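Local coordinates for DYNE7 (Micromonospora chersina, PDB 2XEM), which is a hot-dog fold thioesterase of dynemicin biosynthesis that probably releases a polyene intermediate from its polyketide synthase by cleaving the thioester link, at residues 91-96 against 120-125. Residues are numbered along the deposited sequence; the frame is centred on the assembly and turned at random.
Sequences DGHRIA and ACMRRA
With chi1 at 74°, CG of His93 sits between its own backbone N and carbonyl carbon, and the imidazole meets Ala120 and Met122 of the facing strand. The Met122 chain, bent at chi2 and chi3, brings its terminal methyl to the same ring. ND1 lies 3.5 Å from Ala120 CB, and Met122 CE approaches ring atom CE1 at 3.6 Å; both methyls come in obliquely. Arg94 CG covers one face of the ring near the rim, and Pro131 of strand 129-131 also touches His93. Beside the ring, the backbones are joined by Cys121 N donating to His93 O (3.1 Å), a nearly straight bond with an N-H...O angle of 169°. The same oxygen receives a CA-H...O contact from Ala120 CA at 3.5 Å. Next along the ladder, Arg94 and Ala120 form an antiparallel non-hydrogen-bonded pair. Cys121 SG meets Ile95 CD1 at 3.9 Å, beside Val134, which both side chains touch. The type II' turn from Asp91 to Arg94 joins strands 80-91 and 94-105, and His93, its third residue, links that tight beta hairpin to the end of strand 110-124 in the antiparallel hot-dog sheet. An alanine in place of His93 would probably open a gap beside the Ala120 and Met122 methyls and leave Met122 CE less firmly held. The contact buries ND1 without a polar partner, so on this side the imidazole meets its neighbours by packing and not by a hydrogen bond, and a proton on ND1 would probably be costly.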
loop_
_atom_site.group_PDB
_atom_site.type_symbol
_atom_site.label_atom_id
_atom_site.label_comp_id
_atom_site.label_asym_id
_atom_site.label_seq_id
_atom_site.Cartn_x
_atom_site.Cartn_y
_atom_site.Cartn_z
ATOM N N ASP D 91 12.435 -20.351 -18.956
ATOM C CA ASP D 91 13.455 -21.337 -18.602
ATOM C C ASP D 91 12.905 -22.347 -17.582
ATOM O O ASP D 91 13.052 -22.150 -16.370
ATOM C CB ASP D 91 14.718 -20.618 -18.083
ATOM C CG ASP D 91 15.923 -21.510 -17.817
ATOM O OD1 ASP D 91 16.000 -22.613 -18.417
ATOM O OD2 ASP D 91 16.818 -21.083 -17.060
ATOM N N GLY D 92 12.254 -23.399 -18.101
ATOM C CA GLY D 92 11.649 -24.469 -17.314
ATOM C C GLY D 92 10.306 -24.079 -16.732
ATOM O O GLY D 92 9.350 -23.855 -17.484
ATOM N N HIS D 93 10.218 -24.068 -15.378
ATOM C CA HIS D 93 9.118 -23.539 -14.569
ATOM C C HIS D 93 9.268 -22.011 -14.338
ATOM O O HIS D 93 8.384 -21.414 -13.742
ATOM C CB HIS D 93 8.990 -24.328 -13.229
ATOM C CG HIS D 93 10.044 -24.020 -12.224
ATOM N ND1 HIS D 93 9.745 -23.365 -11.045
ATOM C CD2 HIS D 93 11.365 -24.288 -12.254
ATOM C CE1 HIS D 93 10.896 -23.252 -10.400
ATOM N NE2 HIS D 93 11.897 -23.796 -11.087
ATOM N N ARG D 94 10.376 -21.396 -14.798
ATOM C CA ARG D 94 10.637 -19.966 -14.605
ATOM C C ARG D 94 10.336 -19.090 -15.817
ATOM O O ARG D 94 10.545 -19.493 -16.959
ATOM C CB ARG D 94 12.052 -19.711 -14.119
ATOM C CG ARG D 94 12.220 -19.966 -12.649
ATOM C CD ARG D 94 13.711 -20.056 -12.375
ATOM N NE ARG D 94 13.985 -20.342 -10.970
ATOM C CZ ARG D 94 14.925 -19.755 -10.234
ATOM N NH1 ARG D 94 15.726 -18.843 -10.771
ATOM N NH2 ARG D 94 15.078 -20.083 -8.957
ATOM N N ILE D 95 9.852 -17.878 -15.543
ATOM C CA ILE D 95 9.494 -16.862 -16.531
ATOM C C ILE D 95 10.193 -15.572 -16.124
ATOM O O ILE D 95 9.939 -15.061 -15.041
ATOM C CB ILE D 95 7.935 -16.652 -16.582
ATOM C CG1 ILE D 95 7.167 -17.964 -16.900
ATOM C CG2 ILE D 95 7.570 -15.524 -17.548
ATOM C CD1 ILE D 95 5.700 -17.952 -16.457
ATOM N N ALA D 96 11.027 -15.023 -17.006
ATOM C CA ALA D 96 11.624 -13.699 -16.829
ATOM C C ALA D 96 10.915 -12.731 -17.759
ATOM O O ALA D 96 10.808 -12.986 -18.957
ATOM C CB ALA D 96 13.122 -13.745 -17.127
ATOM N N ALA D 120 8.293 -18.025 -10.713
ATOM C CA ALA D 120 8.232 -19.478 -10.843
ATOM C C ALA D 120 6.772 -19.924 -10.690
ATOM O O ALA D 120 6.053 -19.401 -9.838
ATOM C CB ALA D 120 9.098 -20.135 -9.770
ATOM N N CYS D 121 6.326 -20.857 -11.540
ATOM C CA CYS D 121 5.016 -21.472 -11.417
ATOM C C CYS D 121 5.114 -22.586 -10.377
ATOM O O CYS D 121 5.961 -23.477 -10.495
ATOM C CB CYS D 121 4.548 -22.009 -12.768
ATOM S SG CYS D 121 4.308 -20.722 -14.018
ATOM N N MET D 122 4.268 -22.512 -9.352
ATOM C CA MET D 122 4.261 -23.491 -8.266
ATOM C C MET D 122 2.854 -23.901 -7.892
ATOM O O MET D 122 1.894 -23.200 -8.197
ATOM C CB MET D 122 4.992 -22.985 -7.007
ATOM C CG MET D 122 6.230 -22.167 -7.273
ATOM S SD MET D 122 7.628 -22.754 -6.333
ATOM C CE MET D 122 8.588 -23.342 -7.645
ATOM N N ARG D 123 2.740 -25.039 -7.220
ATOM C CA ARG D 123 1.490 -25.507 -6.638
ATOM C C ARG D 123 1.661 -25.753 -5.134
ATOM O O ARG D 123 2.759 -26.090 -4.678
ATOM C CB ARG D 123 0.937 -26.722 -7.408
ATOM C CG ARG D 123 1.118 -28.068 -6.729
ATOM C CD ARG D 123 2.004 -28.999 -7.518
ATOM N NE ARG D 123 1.268 -30.150 -8.041
ATOM C CZ ARG D 123 1.832 -31.178 -8.665
ATOM N NH1 ARG D 123 3.147 -31.213 -8.850
ATOM N NH2 ARG D 123 1.087 -32.184 -9.106
ATOM N N ARG D 124 0.589 -25.527 -4.360
ATOM C CA ARG D 124 0.587 -25.828 -2.927
ATOM C C ARG D 124 0.499 -27.339 -2.745
ATOM O O ARG D 124 -0.467 -27.958 -3.205
ATOM C CB ARG D 124 -0.539 -25.080 -2.176
ATOM C CG ARG D 124 -1.886 -25.038 -2.901
ATOM C CD ARG D 124 -2.900 -24.179 -2.169
ATOM N NE ARG D 124 -3.702 -24.957 -1.224
ATOM C CZ ARG D 124 -4.958 -25.338 -1.440
ATOM N NH1 ARG D 124 -5.574 -25.011 -2.570
ATOM N NH2 ARG D 124 -5.610 -26.040 -0.523
ATOM N N ALA D 125 1.557 -27.936 -2.159
ATOM C CA ALA D 125 1.615 -29.371 -1.890
ATOM C C ALA D 125 1.131 -29.638 -0.459
ATOM O O ALA D 125 -0.048 -29.956 -0.273
ATOM C CB ALA D 125 3.030 -29.900 -2.110
#